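Local coordinates for protein CurF (Lyngbya majuscula, PDB 5DP2) that probably forms the cyclopropane ring in curacin A biosynthesis, as an NADP-binding enoyl reductase domain turned cyclopropanase, at residues G170-F181 with L302-P312. Numbering follows the deposited sequence. Where two conformers were deposited one is given.
Sequences GAGQAAVQLAQF and LFESGSLKPLP. With NAP (NADP nicotinamide-adenine-dinucleotide phosphate), chain B.
Gln177 reads the backbone of Lys309 with both ends of its amide, illustrating how one side-chain amide can serve the N-H and carbonyl of a single residue in an extended loop at once, much as the backbone of a strand could. Lys309 N donates to Gln177 OE1 at 2.9 Å, nearly straight at 168° and on an in-plane lone pair, while Gln177 NE2 returns a bond of 3.0 Å to Lys309 O, which it meets from above the carbonyl plane. With CG anti to its carbonyl carbon (chi1 -75°) and extended beyond, the chain carries the amide across to the 302-312 backbone; a water 2.8 Å from Gln177 OE1 is placed to give that oxygen a second bond. An alanine here would lose both bonds and is likely to leave the N-H and carbonyl of Lys309 without their mates.

Apolar groups flank this pair. Toward the start of the helix, Leu311 sets CD1 3.6 Å from Gly170 O, and its CD2 lies against Ala174 and Gln177 NE2. Toward the other end, Leu178 CD2 meets Leu308 CD1 at 3.8 Å, the side chains crossing at about a right angle, and Phe181 CZ rests 3.7 Å from Leu302 CD2.

Further out, Thr138 holds Leu311 N, and Phe143 of helix 140-153 touches Ala174, Gln177 and Leu311. Helix 170-181 follows strand 161-164 of the parallel Rossmann sheet, its first N-H groups binding the NADP diphosphate, and 302-312 runs alongside it from helix 290-305 to strand 313-317.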
ATOM      1  N   GLY A 170       0.076   5.630  -4.356  1.00  4.70           N
ATOM      2  CA  GLY A 170      -0.404   4.259  -4.522  1.00  4.90           C
ATOM      3  C   GLY A 170      -1.734   4.017  -3.814  1.00  4.51           C
ATOM      4  O   GLY A 170      -2.734   3.618  -4.423  1.00  4.67           O
ATOM      5  N   ALA A 171      -1.742   4.247  -2.497  1.00  4.99           N
ATOM      6  CA  ALA A 171      -2.970   4.066  -1.744  1.00  4.70           C
ATOM      7  C   ALA A 171      -4.070   4.975  -2.277  1.00  4.18           C
ATOM      8  O   ALA A 171      -5.232   4.577  -2.391  1.00  4.70           O
ATOM      9  CB  ALA A 171      -2.724   4.294  -0.254  1.00  5.64           C
ATOM     10  N   GLY A 172      -3.698   6.231  -2.573  1.00  4.59           N
ATOM     11  CA  GLY A 172      -4.673   7.204  -3.060  1.00  4.78           C
ATOM     12  C   GLY A 172      -5.291   6.818  -4.396  1.00  4.24           C
ATOM     13  O   GLY A 172      -6.514   6.936  -4.581  1.00  4.80           O
ATOM     14  N   GLN A 173      -4.471   6.345  -5.334  1.00  4.47           N
ATOM     15  CA  GLN A 173      -4.993   5.944  -6.642  1.00  4.63           C
ATOM     16  C   GLN A 173      -5.948   4.757  -6.497  1.00  4.54           C
ATOM     17  O   GLN A 173      -6.997   4.691  -7.158  1.00  5.11           O
ATOM     18  CB  GLN A 173      -3.855   5.579  -7.596  1.00  4.77           C
ATOM     19  CG  GLN A 173      -3.133   6.810  -8.158  1.00  5.09           C
ATOM     20  CD  GLN A 173      -3.862   7.389  -9.361  1.00  5.36           C
ATOM     21  OE1 GLN A 173      -3.912   6.753 -10.422  1.00  7.17           O
ATOM     22  NE2 GLN A 173      -4.441   8.561  -9.214  1.00  6.49           N
ATOM     23  N   ALA A 174      -5.571   3.780  -5.659  1.00  4.38           N
ATOM     24  CA  ALA A 174      -6.459   2.641  -5.396  1.00  4.35           C
ATOM     25  C   ALA A 174      -7.763   3.107  -4.762  1.00  4.38           C
ATOM     26  O   ALA A 174      -8.853   2.636  -5.131  1.00  4.93           O
ATOM     27  CB  ALA A 174      -5.769   1.613  -4.512  1.00  4.75           C
ATOM     28  N   ALA A 175      -7.672   4.030  -3.815  1.00  4.27           N
ATOM     29  CA  ALA A 175      -8.855   4.574  -3.162  1.00  4.49           C
ATOM     30  C   ALA A 175      -9.756   5.300  -4.151  1.00  4.62           C
ATOM     31  O   ALA A 175     -10.986   5.185  -4.050  1.00  5.20           O
ATOM     32  CB  ALA A 175      -8.447   5.475  -2.010  1.00  4.80           C
ATOM     33  N   VAL A 176      -9.193   6.052  -5.100  1.00  4.83           N
ATOM     34  CA  VAL A 176     -10.043   6.709  -6.100  1.00  5.34           C
ATOM     35  C   VAL A 176     -10.806   5.658  -6.904  1.00  5.29           C
ATOM     36  O   VAL A 176     -12.017   5.775  -7.109  1.00  5.89           O
ATOM     37  CB  VAL A 176      -9.230   7.646  -7.033  1.00  6.30           C
ATOM     38  CG1 VAL A 176     -10.099   8.122  -8.186  1.00  7.62           C
ATOM     39  CG2 VAL A 176      -8.674   8.834  -6.256  1.00  7.03           C
ATOM     40  N   GLN A 177     -10.108   4.635  -7.387  1.00  5.02           N
ATOM     41  CA  GLN A 177     -10.785   3.610  -8.171  1.00  5.24           C
ATOM     42  C   GLN A 177     -11.903   2.966  -7.361  1.00  5.16           C
ATOM     43  O   GLN A 177     -13.019   2.754  -7.867  1.00  5.84           O
ATOM     44  CB  GLN A 177      -9.826   2.506  -8.626  1.00  5.62           C
ATOM     45  CG  GLN A 177      -8.907   2.886  -9.768  1.00  6.63           C
ATOM     46  CD  GLN A 177      -8.306   1.643 -10.399  1.00  6.60           C
ATOM     47  OE1 GLN A 177      -9.013   0.658 -10.633  1.00  8.24           O
ATOM     48  NE2 GLN A 177      -7.025   1.692 -10.706  1.00  6.68           N
ATOM     49  N   LEU A 178     -11.629   2.601  -6.115  1.00  4.99           N
ATOM     50  CA  LEU A 178     -12.632   1.936  -5.290  1.00  5.42           C
ATOM     51  C   LEU A 178     -13.796   2.862  -4.943  1.00  5.96           C
ATOM     52  O   LEU A 178     -14.964   2.454  -5.008  1.00  6.31           O
ATOM     53  CB  LEU A 178     -11.985   1.381  -4.013  1.00  5.65           C
ATOM     54  CG  LEU A 178     -11.250   0.076  -4.227  1.00  7.07           C
ATOM     55  CD1 LEU A 178     -10.288  -0.164  -3.079  1.00  9.01           C
ATOM     56  CD2 LEU A 178     -12.228  -1.076  -4.347  1.00  9.07           C
ATOM     57  N   ALA A 179     -13.502   4.104  -4.567  1.00  5.65           N
ATOM     58  CA  ALA A 179     -14.568   5.023  -4.243  1.00  5.65           C
ATOM     59  C   ALA A 179     -15.519   5.210  -5.437  1.00  5.85           C
ATOM     60  O   ALA A 179     -16.737   5.269  -5.255  1.00  7.36           O
ATOM     61  CB  ALA A 179     -14.001   6.352  -3.773  1.00  6.62           C
ATOM     62  N   GLN A 180     -14.956   5.307  -6.632  1.00  6.04           N
ATOM     63  CA  GLN A 180     -15.837   5.441  -7.800  0.56  6.85           C
ATOM     64  C   GLN A 180     -16.579   4.153  -8.124  1.00  6.98           C
ATOM     65  O   GLN A 180     -17.758   4.219  -8.494  1.00  7.91           O
ATOM     66  CB  GLN A 180     -15.051   5.969  -8.969  0.56  7.14           C
ATOM     67  CG  GLN A 180     -14.486   7.329  -8.624  0.56  7.87           C
ATOM     68  CD  GLN A 180     -14.116   8.137  -9.824  0.56  8.69           C
ATOM     69  OE1 GLN A 180     -13.503   7.645 -10.768  0.56 12.05           O
ATOM     70  NE2 GLN A 180     -14.525   9.394  -9.810  0.56 10.45           N
ATOM     71  N   PHE A 181     -15.952   2.989  -7.930  1.00  7.07           N
ATOM     72  CA  PHE A 181     -16.653   1.706  -8.074  1.00  7.70           C
ATOM     73  C   PHE A 181     -17.859   1.622  -7.131  1.00  7.47           C
ATOM     74  O   PHE A 181     -18.909   1.083  -7.492  1.00  9.21           O
ATOM     75  CB  PHE A 181     -15.669   0.546  -7.822  1.00  8.47           C
ATOM     76  CG  PHE A 181     -16.323  -0.815  -7.737  1.00 10.39           C
ATOM     77  CD1 PHE A 181     -16.794  -1.446  -8.865  1.00 11.99           C
ATOM     78  CD2 PHE A 181     -16.521  -1.421  -6.491  1.00 12.13           C
ATOM     79  CE1 PHE A 181     -17.419  -2.670  -8.772  1.00 14.27           C
ATOM     80  CE2 PHE A 181     -17.144  -2.651  -6.392  1.00 14.91           C
ATOM     81  CZ  PHE A 181     -17.588  -3.277  -7.539  1.00 15.61           C
ATOM     82  N   LEU A 302     -12.932  -8.592  -9.057  1.00  9.31           N
ATOM     83  CA  LEU A 302     -12.978  -7.248  -9.617  1.00  8.99           C
ATOM     84  C   LEU A 302     -11.802  -7.014 -10.559  1.00  9.00           C
ATOM     85  O   LEU A 302     -11.953  -6.316 -11.575  1.00  9.85           O
ATOM     86  CB  LEU A 302     -13.021  -6.192  -8.505  1.00  9.33           C
ATOM     87  CG  LEU A 302     -14.186  -6.306  -7.535  1.00 10.37           C
ATOM     88  CD1 LEU A 302     -14.099  -5.216  -6.496  1.00 11.79           C
ATOM     89  CD2 LEU A 302     -15.535  -6.249  -8.238  1.00 12.06           C
ATOM     90  N   PHE A 303     -10.638  -7.592 -10.265  1.00  8.35           N
ATOM     91  CA  PHE A 303      -9.529  -7.527 -11.190  1.00  8.55           C
ATOM     92  C   PHE A 303      -9.743  -8.459 -12.372  1.00  9.60           C
ATOM     93  O   PHE A 303      -9.319  -8.134 -13.500  1.00 11.85           O
ATOM     94  CB  PHE A 303      -8.215  -7.815 -10.480  1.00  8.10           C
ATOM     95  CG  PHE A 303      -7.797  -6.654  -9.644  1.00  7.11           C
ATOM     96  CD1 PHE A 303      -7.234  -5.516 -10.238  1.00  6.79           C
ATOM     97  CD2 PHE A 303      -8.034  -6.635  -8.290  1.00  7.51           C
ATOM     98  CE1 PHE A 303      -6.906  -4.401  -9.491  1.00  7.44           C
ATOM     99  CE2 PHE A 303      -7.705  -5.518  -7.532  1.00  7.94           C
ATOM    100  CZ  PHE A 303      -7.147  -4.413  -8.133  1.00  7.82           C
ATOM    101  N   GLU A 304     -10.388  -9.608 -12.160  1.00 10.28           N
ATOM    102  CA  GLU A 304     -10.711 -10.533 -13.248  0.50 11.83           C
ATOM    103  C   GLU A 304     -11.602  -9.893 -14.290  1.00 12.84           C
ATOM    104  O   GLU A 304     -11.424 -10.090 -15.498  1.00 16.74           O
ATOM    105  CB  GLU A 304     -11.437 -11.768 -12.708  0.50 12.88           C
ATOM    106  CG  GLU A 304     -10.531 -12.775 -12.072  0.50 16.61           C
ATOM    107  CD  GLU A 304      -9.459 -13.219 -13.036  0.50 18.92           C
ATOM    108  OE1 GLU A 304      -9.786 -13.594 -14.182  0.50 22.19           O
ATOM    109  OE2 GLU A 304      -8.286 -13.176 -12.659  0.50 21.74           O
ATOM    110  N   SER A 305     -12.609  -9.161 -13.828  1.00 12.25           N
ATOM    111  CA  SER A 305     -13.614  -8.543 -14.701  1.00 14.02           C
ATOM    112  C   SER A 305     -13.199  -7.201 -15.296  1.00 13.58           C
ATOM    113  O   SER A 305     -13.799  -6.736 -16.249  1.00 18.87           O
ATOM    114  CB  SER A 305     -14.899  -8.304 -13.925  1.00 13.57           C
ATOM    115  OG  SER A 305     -14.723  -7.310 -12.928  1.00 14.22           O
ATOM    116  N   GLY A 306     -12.220  -6.545 -14.686  1.00 11.71           N
ATOM    117  CA  GLY A 306     -11.846  -5.194 -15.100  1.00 11.85           C
ATOM    118  C   GLY A 306     -12.612  -4.088 -14.390  1.00 10.86           C
ATOM    119  O   GLY A 306     -12.417  -2.919 -14.706  1.00 12.55           O
ATOM    120  N   SER A 307     -13.463  -4.411 -13.406  1.00 10.36           N
ATOM    121  CA  SER A 307     -14.058  -3.373 -12.559  1.00 10.39           C
ATOM    122  C   SER A 307     -13.016  -2.538 -11.821  1.00  9.40           C
ATOM    123  O   SER A 307     -13.245  -1.371 -11.529  1.00 11.82           O
ATOM    124  CB  SER A 307     -15.023  -3.995 -11.547  1.00 11.76           C
ATOM    125  OG  SER A 307     -16.208  -4.449 -12.157  1.00 15.12           O
ATOM    126  N   LEU A 308     -11.911  -3.183 -11.456  1.00  7.92           N
ATOM    127  CA  LEU A 308     -10.711  -2.489 -10.966  1.00  7.55           C
ATOM    128  C   LEU A 308      -9.593  -2.796 -11.955  1.00  7.32           C
ATOM    129  O   LEU A 308      -9.583  -3.852 -12.599  1.00  8.33           O
ATOM    130  CB  LEU A 308     -10.321  -2.940  -9.563  1.00  7.62           C
ATOM    131  CG  LEU A 308     -11.382  -2.656  -8.497  1.00  7.67           C
ATOM    132  CD1 LEU A 308     -10.927  -3.269  -7.183  1.00  7.92           C
ATOM    133  CD2 LEU A 308     -11.665  -1.165  -8.315  1.00  8.24           C
ATOM    134  N   LYS A 309      -8.641  -1.854 -12.064  1.00  7.47           N
ATOM    135  CA  LYS A 309      -7.541  -1.948 -13.005  1.00  7.38           C
ATOM    136  C   LYS A 309      -6.221  -1.762 -12.275  1.00  6.15           C
ATOM    137  O   LYS A 309      -6.174  -1.111 -11.224  1.00  6.57           O
ATOM    138  CB  LYS A 309      -7.658  -0.852 -14.073  1.00  9.93           C
ATOM    139  CG  LYS A 309      -8.922  -0.840 -14.886  1.00 16.08           C
ATOM    140  CD  LYS A 309      -8.825  -1.695 -16.111  1.00 20.97           C
ATOM    141  CE  LYS A 309      -9.905  -1.374 -17.146  1.00 25.08           C
ATOM    142  NZ  LYS A 309     -11.228  -2.021 -16.951  1.00 25.02           N
ATOM    143  N   PRO A 310      -5.132  -2.286 -12.831  1.00  6.18           N
ATOM    144  CA  PRO A 310      -3.827  -1.983 -12.276  1.00  6.64           C
ATOM    145  C   PRO A 310      -3.632  -0.481 -12.145  1.00  6.14           C
ATOM    146  O   PRO A 310      -4.171   0.331 -12.925  1.00  7.51           O
ATOM    147  CB  PRO A 310      -2.842  -2.549 -13.301  1.00  8.27           C
ATOM    148  CG  PRO A 310      -3.610  -3.516 -14.095  1.00  9.98           C
ATOM    149  CD  PRO A 310      -5.045  -3.127 -14.043  1.00  7.61           C
ATOM    150  N   LEU A 311      -2.829  -0.088 -11.160  1.00  5.67           N
ATOM    151  CA  LEU A 311      -2.447   1.328 -11.038  1.00  5.58           C
ATOM    152  C   LEU A 311      -1.528   1.739 -12.160  1.00  5.92           C
ATOM    153  O   LEU A 311      -0.803   0.908 -12.712  1.00  6.38           O
ATOM    154  CB  LEU A 311      -1.738   1.567  -9.701  1.00  5.56           C
ATOM    155  CG  LEU A 311      -2.500   1.170  -8.455  1.00  6.58           C
ATOM    156  CD1 LEU A 311      -1.691   1.570  -7.223  1.00  8.10           C
ATOM    157  CD2 LEU A 311      -3.918   1.753  -8.440  1.00  7.67           C
ATOM    158  N   PRO A 312      -1.473   3.049 -12.461  1.00  6.24           N
ATOM    159  CA  PRO A 312      -0.338   3.574 -13.250  1.00  6.34           C
ATOM    160  C   PRO A 312       0.966   3.152 -12.583  1.00  5.84           C
ATOM    161  O   PRO A 312       1.023   3.083 -11.345  1.00  6.17           O
ATOM    162  CB  PRO A 312      -0.542   5.100 -13.201  1.00  7.16           C
ATOM    163  CG  PRO A 312      -1.998   5.263 -12.911  1.00  7.60           C
ATOM    164  CD  PRO A 312      -2.319   4.148 -11.981  1.00  6.65           C
TER
HETATM  165  PA  NAP B 401       2.412   7.117  -1.948  0.91  5.73           P
HETATM  166  O1A NAP B 401       2.622   6.604  -3.331  0.91  5.89           O
HETATM  167  O2A NAP B 401       1.069   7.612  -1.552  0.91  7.21           O
HETATM  168  O5B NAP B 401       3.526   8.234  -1.693  0.91  6.09           O
HETATM  169  C5B NAP B 401       3.413   9.161  -0.605  0.91  6.88           C
HETATM  170  C4B NAP B 401       2.392  10.249  -0.861  0.91  6.87           C
HETATM  171  O4B NAP B 401       2.494  11.201   0.171  0.91  8.01           O
HETATM  172  C3B NAP B 401       2.567  10.963  -2.169  0.91  7.47           C
HETATM  173  O3B NAP B 401       1.416  10.701  -2.976  0.91  8.85           O
HETATM  174  C2B NAP B 401       2.686  12.456  -1.808  0.91  6.26           C
HETATM  175  O2B NAP B 401       1.900  13.367  -2.523  0.91  6.50           O
HETATM  176  C1B NAP B 401       2.185  12.499  -0.378  0.91  6.89           C
HETATM  177  N9A NAP B 401       2.869  13.461   0.475  0.91  7.20           N
HETATM  178  C8A NAP B 401       4.044  13.264   1.168  0.91  9.94           C
HETATM  179  N7A NAP B 401       4.378  14.377   1.863  0.91 11.23           N
HETATM  180  C5A NAP B 401       3.412  15.275   1.624  0.91  8.87           C
HETATM  181  C6A NAP B 401       3.158  16.614   2.044  0.91 10.50           C
HETATM  182  N6A NAP B 401       4.018  17.231   2.880  0.91 14.12           N
HETATM  183  N1A NAP B 401       2.064  17.220   1.602  0.91 10.48           N
HETATM  184  C2A NAP B 401       1.234  16.577   0.774  0.91  8.65           C
HETATM  185  N3A NAP B 401       1.361  15.329   0.314  0.91  6.87           N
HETATM  186  C4A NAP B 401       2.450  14.698   0.725  0.91  6.92           C
HETATM  187  O3  NAP B 401       2.865   5.998  -0.883  0.91  5.81           O
HETATM  188  PN  NAP B 401       2.094   4.681  -0.398  0.91  5.26           P
HETATM  189  O1N NAP B 401       3.107   3.614  -0.244  0.91  5.57           O
HETATM  190  O2N NAP B 401       0.895   4.421  -1.262  0.91  6.92           O
HETATM  191  O5D NAP B 401       1.649   5.107   1.041  0.91  7.01           O
HETATM  192  C5D NAP B 401       0.666   6.158   1.185  0.91  8.65           C
HETATM  193  C4D NAP B 401       0.671   6.679   2.644  0.91  8.42           C
HETATM  194  O4D NAP B 401      -0.075   5.780   3.422  0.91  9.49           O
HETATM  195  C3D NAP B 401       2.056   6.736   3.300  0.91  9.11           C
HETATM  196  O3D NAP B 401       2.030   7.771   4.292  0.91 12.73           O
HETATM  197  C2D NAP B 401       2.197   5.366   3.914  0.91  9.79           C
HETATM  198  O2D NAP B 401       3.112   5.398   5.014  0.91 14.82           O
HETATM  199  C1D NAP B 401       0.781   5.069   4.332  0.91  8.87           C
HETATM  200  N1N NAP B 401       0.267   3.683   4.299  0.91  8.67           N
HETATM  201  C2N NAP B 401      -0.293   3.153   5.410  0.91  8.23           C
HETATM  202  C3N NAP B 401      -0.809   1.860   5.439  0.91  8.37           C
HETATM  203  C7N NAP B 401      -1.418   1.327   6.691  0.91  8.67           C
HETATM  204  O7N NAP B 401      -1.650   0.138   6.684  0.91 11.10           O
HETATM  205  N7N NAP B 401      -1.675   2.180   7.718  0.91  9.26           N
HETATM  206  C4N NAP B 401      -0.748   1.081   4.279  0.91  9.36           C
HETATM  207  C5N NAP B 401      -0.171   1.648   3.149  0.91  9.48           C
HETATM  208  C6N NAP B 401       0.332   2.955   3.170  0.91  9.50           C
HETATM  209  P2B NAP B 401       2.209  13.849  -4.016  0.91  6.51           P
HETATM  210  O1X NAP B 401       1.978  12.643  -4.917  0.91  6.19           O
HETATM  211  O2X NAP B 401       1.202  14.945  -4.219  0.91  6.96           O
HETATM  212  O3X NAP B 401       3.646  14.312  -4.042  0.91  7.91           O
HETATM  213  O   HOH W   1     -11.419   1.262 -11.928  1.00 16.20           O